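Local atomic coordinates of conserved hypothetical protein (Staphylococcus aureus subsp. aureus, PDB entry 1TSJ), a protein that is of unknown function but belongs to the 3-demethylubiquinone-9 3-methyltransferase family of the glyoxalase clan. Residues D2-T7 and G58-A63; I6-M11 and I74-T79; E31-A36 and H51-L56; R88-L93 and F123-P128. All coordinates share one frame; numbering follows the deposited sequence.

Contact 1: D2-T7 and G58-A63; sequences DIPKIT and GQVFMA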
loop_
_atom_site.group_PDB
_atom_site.type_symbol
_atom_site.label_atom_id
_atom_site.label_comp_id
_atom_site.label_asym_id
_atom_site.label_seq_id
_atom_site.Cartn_x
_atom_site.Cartn_y
_atom_site.Cartn_z
ATOM N N ASP A 2 8.595 -1.052 -11.386
ATOM C CA ASP A 2 7.624 -2.121 -11.421
ATOM C C ASP A 2 7.457 -2.702 -10.022
ATOM O O ASP A 2 8.407 -3.025 -9.326
ATOM C CB ASP A 2 7.959 -3.143 -12.503
ATOM C CG ASP A 2 9.099 -4.007 -12.119
ATOM O OD1 ASP A 2 10.275 -3.468 -12.146
ATOM O OD2 ASP A 2 8.906 -5.220 -11.751
ATOM N N ILE A 3 6.218 -2.725 -9.568
ATOM C CA ILE A 3 5.971 -2.891 -8.168
ATOM C C ILE A 3 5.558 -4.304 -8.072
ATOM O O ILE A 3 5.056 -4.835 -9.032
ATOM C CB ILE A 3 4.955 -1.801 -7.597
ATOM C CG1 ILE A 3 3.557 -2.108 -8.031
ATOM C CG2 ILE A 3 5.378 -0.303 -8.068
ATOM C CD1 ILE A 3 2.514 -1.374 -7.147
ATOM N N PRO A 4 5.952 -5.001 -6.995
ATOM C CA PRO A 4 5.556 -6.364 -6.840
ATOM C C PRO A 4 4.045 -6.565 -6.648
ATOM O O PRO A 4 3.328 -5.626 -6.199
ATOM C CB PRO A 4 6.410 -6.771 -5.663
ATOM C CG PRO A 4 6.803 -5.558 -4.996
ATOM C CD PRO A 4 6.938 -4.583 -5.956
ATOM N N LYS A 5 3.566 -7.782 -6.987
ATOM C CA LYS A 5 2.167 -8.181 -6.786
ATOM C C LYS A 5 1.782 -7.841 -5.382
ATOM O O LYS A 5 0.706 -7.362 -5.218
ATOM C CB LYS A 5 1.723 -9.641 -7.193
ATOM N N ILE A 6 2.679 -8.044 -4.390
ATOM C CA ILE A 6 2.442 -7.725 -2.954
ATOM C C ILE A 6 3.541 -6.815 -2.403
ATOM O O ILE A 6 4.685 -7.258 -2.264
ATOM C CB ILE A 6 2.364 -9.012 -2.136
ATOM C CG1 ILE A 6 1.151 -9.826 -2.534
ATOM C CG2 ILE A 6 2.011 -8.763 -0.704
ATOM C CD1 ILE A 6 1.444 -11.374 -2.293
ATOM N N THR A 7 3.168 -5.606 -2.029
ATOM C CA THR A 7 4.059 -4.607 -1.521
ATOM C C THR A 7 3.810 -4.409 -0.056
ATOM O O THR A 7 2.699 -4.236 0.336
ATOM C CB THR A 7 3.791 -3.313 -2.235
ATOM O OG1 THR A 7 4.092 -3.508 -3.587
ATOM C CG2 THR A 7 4.795 -2.236 -1.937
ATOM N N GLY A 58 17.010 -2.840 -3.127
ATOM C CA GLY A 58 16.347 -3.109 -4.405
ATOM C C GLY A 58 14.921 -3.643 -4.307
ATOM O O GLY A 58 14.312 -4.058 -5.329
ATOM N N GLN A 59 14.383 -3.644 -3.118
ATOM C CA GLN A 59 13.024 -4.106 -2.936
ATOM C C GLN A 59 12.136 -2.941 -2.681
ATOM O O GLN A 59 12.418 -2.074 -1.815
ATOM C CB GLN A 59 12.920 -4.996 -1.696
ATOM C CG GLN A 59 13.724 -6.205 -1.883
ATOM C CD GLN A 59 13.862 -7.065 -0.656
ATOM O OE1 GLN A 59 12.865 -7.433 0.004
ATOM N NE2 GLN A 59 15.132 -7.459 -0.366
ATOM N N VAL A 60 11.023 -2.983 -3.380
ATOM C CA VAL A 60 9.916 -1.960 -3.330
ATOM C C VAL A 60 8.952 -1.985 -2.164
ATOM O O VAL A 60 8.298 -2.995 -1.893
ATOM C CB VAL A 60 9.134 -1.993 -4.609
ATOM C CG1 VAL A 60 8.156 -0.928 -4.605
ATOM C CG2 VAL A 60 10.086 -1.718 -5.735
ATOM N N PHE A 61 8.947 -0.853 -1.472
ATOM C CA PHE A 61 8.125 -0.611 -0.376
ATOM C C PHE A 61 7.263 0.600 -0.686
ATOM O O PHE A 61 7.468 1.306 -1.633
ATOM C CB PHE A 61 9.042 -0.337 0.831
ATOM C CG PHE A 61 9.758 -1.573 1.337
ATOM C CD1 PHE A 61 10.910 -2.007 0.736
ATOM C CD2 PHE A 61 9.255 -2.315 2.380
ATOM C CE1 PHE A 61 11.559 -3.218 1.124
ATOM C CE2 PHE A 61 9.909 -3.564 2.811
ATOM C CZ PHE A 61 11.056 -3.976 2.158
HETATM N N MSE A 62 6.277 0.848 0.113
HETATM C CA MSE A 62 5.511 2.037 0.015
HETATM C C MSE A 62 5.263 2.542 1.405
HETATM O O MSE A 62 5.162 1.783 2.345
HETATM C CB MSE A 62 4.152 1.737 -0.549
HETATM C CG MSE A 62 4.179 1.317 -1.957
HETATM SE SE MSE A 62 2.288 0.788 -2.516
HETATM C CE MSE A 62 2.739 -0.022 -4.484
ATOM N N ALA A 63 5.139 3.859 1.543
ATOM C CA ALA A 63 4.763 4.431 2.825
ATOM C C ALA A 63 3.764 5.603 2.568
ATOM O O ALA A 63 3.787 6.187 1.484
ATOM C CB ALA A 63 5.990 4.860 3.573
#

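Contact 2: I6-M11 and I74-T79; sequences ITTFLM and ISLFVT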
loop_
_atom_site.group_PDB
_atom_site.type_symbol
_atom_site.label_atom_id
_atom_site.label_comp_id
_atom_site.label_asym_id
_atom_site.label_seq_id
_atom_site.Cartn_x
_atom_site.Cartn_y
_atom_site.Cartn_z
ATOM N N ILE A 6 2.679 -8.044 -4.390
ATOM C CA ILE A 6 2.442 -7.725 -2.954
ATOM C C ILE A 6 3.541 -6.815 -2.403
ATOM O O ILE A 6 4.685 -7.258 -2.264
ATOM C CB ILE A 6 2.364 -9.012 -2.136
ATOM C CG1 ILE A 6 1.151 -9.826 -2.534
ATOM C CG2 ILE A 6 2.011 -8.763 -0.704
ATOM C CD1 ILE A 6 1.444 -11.374 -2.293
ATOM N N THR A 7 3.168 -5.606 -2.029
ATOM C CA THR A 7 4.059 -4.607 -1.521
ATOM C C THR A 7 3.810 -4.409 -0.056
ATOM O O THR A 7 2.699 -4.236 0.336
ATOM C CB THR A 7 3.791 -3.313 -2.235
ATOM O OG1 THR A 7 4.092 -3.508 -3.587
ATOM C CG2 THR A 7 4.795 -2.236 -1.937
ATOM N N THR A 8 4.851 -4.389 0.793
ATOM C CA THR A 8 4.642 -4.083 2.223
ATOM C C THR A 8 4.426 -2.582 2.253
ATOM O O THR A 8 5.140 -1.817 1.587
ATOM C CB THR A 8 5.850 -4.452 2.980
ATOM O OG1 THR A 8 6.071 -5.846 2.805
ATOM C CG2 THR A 8 5.662 -4.260 4.445
ATOM N N PHE A 9 3.398 -2.204 2.984
ATOM C CA PHE A 9 2.858 -0.895 2.975
ATOM C C PHE A 9 2.915 -0.347 4.421
ATOM O O PHE A 9 2.283 -0.892 5.410
ATOM C CB PHE A 9 1.427 -1.007 2.432
ATOM C CG PHE A 9 0.846 0.313 1.923
ATOM C CD1 PHE A 9 0.924 0.646 0.616
ATOM C CD2 PHE A 9 0.208 1.202 2.776
ATOM C CE1 PHE A 9 0.394 1.900 0.140
ATOM C CE2 PHE A 9 -0.298 2.462 2.324
ATOM C CZ PHE A 9 -0.218 2.775 0.996
ATOM N N LEU A 10 3.686 0.707 4.569
ATOM C CA LEU A 10 3.838 1.298 5.865
ATOM C C LEU A 10 3.078 2.597 5.963
ATOM O O LEU A 10 3.093 3.438 5.077
ATOM C CB LEU A 10 5.259 1.494 6.254
ATOM C CG LEU A 10 6.113 0.284 6.115
ATOM C CD1 LEU A 10 6.278 0.060 4.718
ATOM C CD2 LEU A 10 7.482 0.668 6.489
HETATM N N MSE A 11 2.360 2.701 7.050
HETATM C CA MSE A 11 1.515 3.862 7.304
HETATM C C MSE A 11 2.001 4.482 8.538
HETATM O O MSE A 11 2.143 3.771 9.489
HETATM C CB MSE A 11 0.101 3.427 7.557
HETATM C CG MSE A 11 -0.642 3.202 6.226
HETATM SE SE MSE A 11 -2.712 2.965 6.491
HETATM C CE MSE A 11 -3.012 4.855 7.586
ATOM N N ILE A 74 0.566 -1.571 8.840
ATOM C CA ILE A 74 1.774 -1.828 8.097
ATOM C C ILE A 74 1.388 -2.945 7.109
ATOM O O ILE A 74 2.234 -3.835 6.872
ATOM C CB ILE A 74 2.928 -2.309 9.067
ATOM C CG1 ILE A 74 4.099 -2.966 8.342
ATOM C CG2 ILE A 74 2.417 -3.453 9.795
ATOM C CD1 ILE A 74 5.410 -3.325 9.269
ATOM N N SER A 75 0.209 -2.817 6.514
ATOM C CA SER A 75 -0.369 -3.713 5.535
ATOM C C SER A 75 0.344 -4.280 4.320
ATOM O O SER A 75 1.510 -4.115 4.071
ATOM C CB SER A 75 -1.694 -3.077 5.062
ATOM O OG SER A 75 -1.616 -2.019 4.220
ATOM N N LEU A 76 -0.409 -5.077 3.576
ATOM C CA LEU A 76 0.069 -5.650 2.299
ATOM C C LEU A 76 -0.748 -5.131 1.189
ATOM O O LEU A 76 -1.896 -5.238 1.186
ATOM C CB LEU A 76 -0.026 -7.182 2.264
ATOM C CG LEU A 76 0.884 -7.784 3.346
ATOM C CD1 LEU A 76 0.620 -9.217 3.492
ATOM C CD2 LEU A 76 2.338 -7.659 3.192
ATOM N N PHE A 77 -0.103 -4.575 0.234
ATOM C CA PHE A 77 -0.739 -3.833 -0.741
ATOM C C PHE A 77 -0.600 -4.712 -1.980
ATOM O O PHE A 77 0.486 -4.890 -2.591
ATOM C CB PHE A 77 -0.101 -2.415 -0.886
ATOM C CG PHE A 77 -0.632 -1.590 -2.051
ATOM C CD1 PHE A 77 -1.535 -0.605 -1.830
ATOM C CD2 PHE A 77 -0.341 -1.879 -3.293
ATOM C CE1 PHE A 77 -2.094 0.064 -2.865
ATOM C CE2 PHE A 77 -0.827 -1.119 -4.314
ATOM C CZ PHE A 77 -1.697 -0.147 -4.087
ATOM N N VAL A 78 -1.777 -5.236 -2.354
ATOM C CA VAL A 78 -1.912 -6.106 -3.457
ATOM C C VAL A 78 -2.490 -5.409 -4.725
ATOM O O VAL A 78 -3.623 -4.934 -4.810
ATOM C CB VAL A 78 -2.688 -7.457 -3.005
ATOM C CG1 VAL A 78 -2.658 -8.556 -4.110
ATOM C CG2 VAL A 78 -2.215 -7.986 -1.645
ATOM N N THR A 79 -1.610 -5.351 -5.694
ATOM C CA THR A 79 -1.945 -5.091 -7.063
ATOM C C THR A 79 -2.578 -6.301 -7.819
ATOM O O THR A 79 -1.922 -7.305 -8.239
ATOM C CB THR A 79 -0.719 -4.658 -7.786
ATOM O OG1 THR A 79 -0.211 -3.469 -7.156
ATOM C CG2 THR A 79 -1.084 -4.233 -9.202
HETATM O O HOH W 1 1.383 -4.617 -5.091
#

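Contact 3: E31-A36 and H51-L56; sequences EIITMA and HSIFTL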
loop_
_atom_site.group_PDB
_atom_site.type_symbol
_atom_site.label_atom_id
_atom_site.label_comp_id
_atom_site.label_asym_id
_atom_site.label_seq_id
_atom_site.Cartn_x
_atom_site.Cartn_y
_atom_site.Cartn_z
ATOM N N GLU A 31 16.503 3.843 -2.366
ATOM C CA GLU A 31 16.273 5.092 -3.023
ATOM C C GLU A 31 14.802 5.492 -2.934
ATOM O O GLU A 31 13.925 4.696 -3.085
ATOM C CB GLU A 31 16.632 4.920 -4.449
ATOM C CG GLU A 31 16.492 6.241 -5.166
ATOM C CD GLU A 31 16.762 6.180 -6.672
ATOM O OE1 GLU A 31 16.864 5.079 -7.179
ATOM O OE2 GLU A 31 16.831 7.260 -7.339
ATOM N N ILE A 32 14.522 6.764 -2.708
ATOM C CA ILE A 32 13.187 7.223 -2.813
ATOM C C ILE A 32 12.791 7.333 -4.301
ATOM O O ILE A 32 13.355 8.158 -5.016
ATOM C CB ILE A 32 13.029 8.521 -2.097
ATOM C CG1 ILE A 32 12.919 8.269 -0.603
ATOM C CG2 ILE A 32 11.733 9.148 -2.463
ATOM C CD1 ILE A 32 13.049 9.552 0.304
ATOM N N ILE A 33 11.858 6.488 -4.783
ATOM C CA ILE A 33 11.477 6.687 -6.109
ATOM C C ILE A 33 10.288 7.674 -6.308
ATOM O O ILE A 33 10.188 8.279 -7.305
ATOM C CB ILE A 33 11.445 5.359 -6.951
ATOM C CG1 ILE A 33 10.059 4.986 -7.329
ATOM C CG2 ILE A 33 12.146 4.142 -6.270
ATOM C CD1 ILE A 33 9.543 5.731 -8.564
ATOM N N THR A 34 9.457 7.969 -5.335
ATOM C CA THR A 34 8.209 8.727 -5.553
ATOM C C THR A 34 7.825 9.181 -4.168
ATOM O O THR A 34 7.745 8.371 -3.220
ATOM C CB THR A 34 7.066 7.785 -6.112
ATOM O OG1 THR A 34 7.152 7.598 -7.578
ATOM C CG2 THR A 34 5.556 8.257 -5.756
HETATM N N MSE A 35 7.661 10.491 -4.044
HETATM C CA MSE A 35 6.991 11.057 -2.976
HETATM C C MSE A 35 6.008 12.091 -3.385
HETATM O O MSE A 35 6.386 13.058 -4.058
HETATM C CB MSE A 35 7.993 11.761 -2.148
HETATM C CG MSE A 35 8.503 10.953 -1.111
HETATM SE SE MSE A 35 8.527 11.858 0.604
HETATM C CE MSE A 35 9.197 10.201 1.667
ATOM N N ALA A 36 4.777 11.990 -2.884
ATOM C CA ALA A 36 3.781 12.998 -3.121
ATOM C C ALA A 36 3.228 13.404 -1.811
ATOM O O ALA A 36 2.845 12.545 -1.061
ATOM C CB ALA A 36 2.737 12.516 -4.012
ATOM N N HIS A 51 1.757 9.659 -0.994
ATOM C CA HIS A 51 2.124 8.489 -1.694
ATOM C C HIS A 51 3.666 8.503 -1.748
ATOM O O HIS A 51 4.210 9.481 -2.230
ATOM C CB HIS A 51 1.443 8.500 -3.099
ATOM C CG HIS A 51 1.789 7.295 -3.983
ATOM N ND1 HIS A 51 2.321 7.434 -5.279
ATOM C CD2 HIS A 51 1.657 5.929 -3.764
ATOM C CE1 HIS A 51 2.494 6.215 -5.804
ATOM N NE2 HIS A 51 2.089 5.290 -4.918
ATOM N N SER A 52 4.333 7.420 -1.269
ATOM C CA SER A 52 5.790 7.187 -1.455
ATOM C C SER A 52 6.013 5.770 -1.932
ATOM O O SER A 52 5.431 4.861 -1.472
ATOM C CB SER A 52 6.600 7.389 -0.128
ATOM O OG SER A 52 7.996 7.723 -0.363
ATOM N N ILE A 53 6.933 5.628 -2.854
ATOM C CA ILE A 53 7.450 4.369 -3.253
ATOM C C ILE A 53 8.964 4.475 -3.145
ATOM O O ILE A 53 9.582 5.313 -3.776
ATOM C CB ILE A 53 7.082 4.093 -4.676
ATOM C CG1 ILE A 53 5.599 3.946 -4.796
ATOM C CG2 ILE A 53 7.739 2.859 -5.166
ATOM C CD1 ILE A 53 5.210 3.775 -6.157
ATOM N N PHE A 54 9.551 3.578 -2.383
ATOM C CA PHE A 54 10.956 3.595 -2.173
ATOM C C PHE A 54 11.507 2.190 -2.286
ATOM O O PHE A 54 10.803 1.210 -2.274
ATOM C CB PHE A 54 11.226 4.327 -0.862
ATOM C CG PHE A 54 10.591 3.730 0.363
ATOM C CD1 PHE A 54 9.315 3.933 0.686
ATOM C CD2 PHE A 54 11.326 2.937 1.240
ATOM C CE1 PHE A 54 8.777 3.263 1.887
ATOM C CE2 PHE A 54 10.819 2.393 2.328
ATOM C CZ PHE A 54 9.580 2.535 2.662
ATOM N N THR A 55 12.787 2.117 -2.410
ATOM C CA THR A 55 13.565 0.877 -2.438
ATOM C C THR A 55 14.378 0.673 -1.154
ATOM O O THR A 55 14.753 1.633 -0.523
ATOM C CB THR A 55 14.497 1.037 -3.622
ATOM O OG1 THR A 55 13.700 0.945 -4.811
ATOM C CG2 THR A 55 15.264 -0.091 -3.812
ATOM N N LEU A 56 14.585 -0.588 -0.735
ATOM C CA LEU A 56 15.507 -0.980 0.321
ATOM C C LEU A 56 16.081 -2.260 -0.208
ATOM O O LEU A 56 15.315 -3.239 -0.321
ATOM C CB LEU A 56 14.822 -1.345 1.636
ATOM C CG LEU A 56 13.966 -0.289 2.312
ATOM C CD1 LEU A 56 13.379 -0.646 3.761
ATOM C CD2 LEU A 56 14.706 0.881 2.440
#

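Contact 4: R88-L93 and F123-P128; sequences RLFNGL and FQLALP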
loop_
_atom_site.group_PDB
_atom_site.type_symbol
_atom_site.label_atom_id
_atom_site.label_comp_id
_atom_site.label_asym_id
_atom_site.label_seq_id
_atom_site.Cartn_x
_atom_site.Cartn_y
_atom_site.Cartn_z
ATOM N N ARG A 88 -12.225 -12.928 -5.952
ATOM C CA ARG A 88 -11.566 -13.985 -5.203
ATOM C C ARG A 88 -10.795 -13.610 -3.912
ATOM O O ARG A 88 -10.984 -14.215 -2.838
ATOM C CB ARG A 88 -10.565 -14.645 -6.190
ATOM C CG ARG A 88 -11.201 -15.121 -7.579
ATOM C CD ARG A 88 -10.384 -16.443 -8.170
ATOM N NE ARG A 88 -10.944 -17.129 -9.428
ATOM C CZ ARG A 88 -10.398 -17.088 -10.717
ATOM N NH1 ARG A 88 -9.245 -16.365 -11.013
ATOM N NH2 ARG A 88 -11.041 -17.746 -11.733
ATOM N N LEU A 89 -9.871 -12.652 -4.004
ATOM C CA LEU A 89 -9.067 -12.314 -2.847
ATOM C C LEU A 89 -9.966 -11.601 -1.834
ATOM O O LEU A 89 -9.892 -11.876 -0.584
ATOM C CB LEU A 89 -7.876 -11.428 -3.216
ATOM C CG LEU A 89 -6.494 -11.888 -3.516
ATOM C CD1 LEU A 89 -6.665 -12.901 -4.397
ATOM C CD2 LEU A 89 -5.756 -10.799 -4.278
ATOM N N PHE A 90 -10.817 -10.711 -2.363
ATOM C CA PHE A 90 -11.690 -9.972 -1.499
ATOM C C PHE A 90 -12.516 -10.968 -0.659
ATOM O O PHE A 90 -12.461 -11.009 0.579
ATOM C CB PHE A 90 -12.529 -8.900 -2.284
ATOM C CG PHE A 90 -13.380 -8.044 -1.367
ATOM C CD1 PHE A 90 -12.869 -6.962 -0.749
ATOM C CD2 PHE A 90 -14.694 -8.399 -1.079
ATOM C CE1 PHE A 90 -13.613 -6.221 0.149
ATOM C CE2 PHE A 90 -15.429 -7.671 -0.189
ATOM C CZ PHE A 90 -14.891 -6.589 0.421
ATOM N N ASN A 91 -13.261 -11.806 -1.347
ATOM C CA ASN A 91 -14.160 -12.737 -0.668
ATOM C C ASN A 91 -13.381 -13.726 0.234
ATOM O O ASN A 91 -13.904 -14.093 1.254
ATOM C CB ASN A 91 -14.921 -13.564 -1.731
ATOM C CG ASN A 91 -15.836 -12.695 -2.676
ATOM O OD1 ASN A 91 -16.504 -11.721 -2.292
ATOM N ND2 ASN A 91 -15.869 -13.081 -3.881
ATOM N N GLY A 92 -12.159 -14.166 -0.175
ATOM C CA GLY A 92 -11.270 -15.049 0.571
ATOM C C GLY A 92 -10.813 -14.488 1.881
ATOM O O GLY A 92 -10.885 -15.180 2.938
ATOM N N LEU A 93 -10.402 -13.208 1.860
ATOM C CA LEU A 93 -9.824 -12.562 3.019
ATOM C C LEU A 93 -10.881 -11.950 3.957
ATOM O O LEU A 93 -10.676 -11.822 5.180
ATOM C CB LEU A 93 -8.874 -11.503 2.493
ATOM C CG LEU A 93 -7.704 -12.027 1.641
ATOM C CD1 LEU A 93 -6.834 -10.811 0.923
ATOM C CD2 LEU A 93 -6.911 -12.821 2.613
ATOM N N PHE A 123 -4.810 -6.274 4.229
ATOM C CA PHE A 123 -4.599 -6.361 2.789
ATOM C C PHE A 123 -5.266 -5.234 2.092
ATOM O O PHE A 123 -6.442 -5.028 2.274
ATOM C CB PHE A 123 -5.236 -7.613 2.282
ATOM C CG PHE A 123 -4.511 -8.835 2.735
ATOM C CD1 PHE A 123 -4.819 -9.413 3.976
ATOM C CD2 PHE A 123 -3.430 -9.357 1.952
ATOM C CE1 PHE A 123 -4.038 -10.465 4.422
ATOM C CE2 PHE A 123 -2.758 -10.367 2.362
ATOM C CZ PHE A 123 -3.024 -10.921 3.618
ATOM N N GLN A 124 -4.509 -4.513 1.285
ATOM C CA GLN A 124 -5.082 -3.548 0.305
ATOM C C GLN A 124 -5.068 -4.192 -1.022
ATOM O O GLN A 124 -3.992 -4.699 -1.428
ATOM C CB GLN A 124 -4.336 -2.209 0.189
ATOM C CG GLN A 124 -4.365 -1.590 1.548
ATOM C CD GLN A 124 -3.685 -0.211 1.608
ATOM O OE1 GLN A 124 -4.102 0.726 0.874
ATOM N NE2 GLN A 124 -2.603 -0.090 2.450
ATOM N N LEU A 125 -6.276 -4.147 -1.655
ATOM C CA LEU A 125 -6.512 -4.673 -2.988
ATOM C C LEU A 125 -6.750 -3.599 -3.992
ATOM O O LEU A 125 -7.726 -2.889 -3.880
ATOM C CB LEU A 125 -7.671 -5.681 -2.985
ATOM C CG LEU A 125 -7.757 -6.577 -1.712
ATOM C CD1 LEU A 125 -8.972 -7.465 -1.764
ATOM C CD2 LEU A 125 -6.600 -7.479 -1.506
ATOM N N ALA A 126 -5.871 -3.476 -4.961
ATOM C CA ALA A 126 -5.920 -2.315 -5.767
ATOM C C ALA A 126 -6.001 -2.727 -7.245
ATOM O O ALA A 126 -5.076 -3.381 -7.756
ATOM C CB ALA A 126 -4.698 -1.424 -5.510
ATOM N N LEU A 127 -7.078 -2.367 -7.956
ATOM C CA LEU A 127 -7.146 -2.674 -9.375
ATOM C C LEU A 127 -6.778 -1.471 -10.179
ATOM O O LEU A 127 -7.509 -0.527 -10.192
ATOM C CB LEU A 127 -8.513 -3.015 -9.689
ATOM C CG LEU A 127 -8.623 -3.886 -10.908
ATOM C CD1 LEU A 127 -10.022 -4.487 -10.767
ATOM C CD2 LEU A 127 -8.508 -3.151 -12.198
ATOM N N PRO A 128 -5.641 -1.454 -10.828
ATOM C CA PRO A 128 -5.219 -0.220 -11.596
ATOM C C PRO A 128 -6.147 0.251 -12.799
ATOM O O PRO A 128 -6.543 1.467 -12.872
ATOM C CB PRO A 128 -3.804 -0.550 -12.088
ATOM C CG PRO A 128 -3.379 -1.807 -11.299
ATOM C CD PRO A 128 -4.663 -2.556 -10.946
#

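Contact 1: D2-T7 and G58-A63
T7 and M62 meet because T7 turns its methyl anti to the backbone N (chi1 to OG1 is -63°), which sends CG2 toward the 58-63 segment, while M62, a selenomethionine, holds CG anti to its own carbonyl carbon, beside the backbone N (chi1 -68°). The two side chains cross at about a right angle: T7 CG2 sits 3.6 Å from M62 CG and, where the M62 chain runs on extended, 4.0 Å from M62 SE. The same methyl also rests 3.6 Å from the carbonyl O of V60, so one methyl touches both V60 and M62.

Further out, V60 faces P4. The P4 ring comes in with its CD, 3.7 Å from V60 CB and 4.1 Å from V60 CG1. V60 CG2, on the other branch, looks toward the carbonyl O of D2 at 4.2 Å. I3 adds a loose apolar contact, its CB 4.5 Å from V60 CG1.

The segments approach where strands 6-11 and 59-64, parallel neighbours in the sheet, come together. No hydrogen bond links D2-T7 to G58-A63; the backbone bonds of M62 go to T8 and L10, just beyond. The chemistry is therefore almost wholly apolar: carbon packing carries the lead-in to strand 6-11 across 59-63 before the ladder proper takes over.

Contact 2: I6-M11 and I74-T79
Strands 6-11 and 76-79 pair antiparallel, T7 against F77, and each opens a beta-alpha-beta-beta-beta unit; this is the seam between two such modules, an arrangement known from the glyoxalase clan. T7 and F77 form the hydrogen-bonded pair: T7 N reaches F77 O at 2.8 Å, and F77 N returns to T7 O at the same 2.8 Å. Just before strand 76-79 begins, F9 N bonds to S75 O at 2.9 Å.

F9 and F77 both hold CG anti to the backbone N (chi1 -161° and 173°), and their rings lie next to each other. The ring planes are near parallel, 16° apart, but slid so far that they barely overlap. F9 CD1 instead packs on F77 CB at 3.6 Å. A water bonded to F77 O at 2.7 Å and to T79 N lies in the plane of the F77 ring, at its edge.

The face of the sheet away from T7 and F77 carries I6, T8, L76 and V78. I6 lies side by side with V78, CG1 to CG2 at 3.9 Å, and its CG2 meets L76 CB.

Strand 59-64 flanks strand 6-11, with M62 and I64 against F9. Strand 122-127 borders 76-79: S75 OG is hydrogen-bonded to Q124 NE2, and A126 packs on F77.

Contact 3: E31-A36 and H51-L56
The imidazole of H51 takes the methyl of T34 obliquely, CG2 being 3.4 Å from H51 ND1 and 3.7 Å from H51 CE1. The other flat group, the F54 ring, leads away from the 31-36 strand: with chi1 at 59° its CG falls between the backbone N and carbonyl carbon, leaving mainly F54 CB to face I32, while the residue also packs against A63 of strand 59-64.

Both residues belong to a beta hairpin, strands 31-37 and 49-56, interrupted by a classic beta bulge. I33 and T34 both sit opposite I53, and the register slips by one residue there. I33 N donates to I53 O at 2.8 Å; T34 N makes a weak second bond to that oxygen at 3.1 Å. The near-helical psi of I33, -20°, goes with this local break in the extended chain. Its side chain lies alongside that of I53, pointing the same way, with CG1 to I53 CG2 at 3.8 Å.

I32 and M35, a selenomethionine, look to the opposite face, where helix 16-26 covers them through V20. S52 is there too, its OG against M35 CG; the hydroxyl donates to T34 O, though that oxygen is less surely placed.

On one side of the bulge T55 N binds E31 O at 2.9 Å. On the other, A36 and H51 pair through two bonds, H51 N to A36 O at 3.1 Å and A36 N to H51 O at 2.7 Å.

Contact 4: R88-L93 and F123-P128
F90 and L125 mark the closest backbone approach, CA to CA 7.6 Å, where helix 88-93 lies over strand 123-127 with the two segments running nearly antiparallel (161°) and their axes 9.8 Å apart. At that spacing no hydrogen bond passes between them, and the contact is apolar packing.

L93 and F123 make one half of the contact. L93 holds CG anti to its carbonyl carbon and continues with CD1 anti to CA (chi2 172°), and CD1 comes down over one face of the F123 ring. This is a CH-pi contact: the methyl is 3.9 Å from the ring centroid and 26° off the normal, displaced toward the rim, with F123 CG nearest at 3.5 Å. The other branch, L93 CD2, approaches F123 CE1 at 4.1 Å. The two side chains cross at about a right angle.

L125 makes the other half by splitting its branches. CD1 pushes up against the helix backbone, 3.7 Å from F90 CA, and lies at the edge of the F90 ring near its plane; L89 CB flanks the same methyl. CD2 turns to L93 CD1 at 4.1 Å and so joins the two halves into one apolar layer.

F123 and L125 thus face the helix, as alternate residues of a strand do, while Q124 points away from it; its side chain touches F77, F112 and W114, and NE2 is hydrogen-bonded to S75 OG. V80 adds to the layer by touching both L89 and L125, and M86, a turn earlier in helix 83-94, covers L125 and L127. Strand 122-127 itself lies between strands 76-79 and 109-116, and V115 of the latter packs on F90.

Overall arrangement
All four contacts reach one curled mixed sheet, and two beta-alpha-beta-beta-beta modules account for it. Contacts 1 and 3 lie in the first module, centres about 10 Å apart, and are joined by backbone bonds such as F61 N to F54 O (2.9 Å). Contact 2 is the seam: it shares I6 and T7 with contact 1, whose centre is about 8 Å away, and passes to contact 4 through V78 O to A126 N (2.7 Å). Contact 4 is the helix-on-sheet packing of the second module; its centre is about 23 Å from that of contact 3, across the middle of the chain. With the function unknown, no active site is assigned to these contacts.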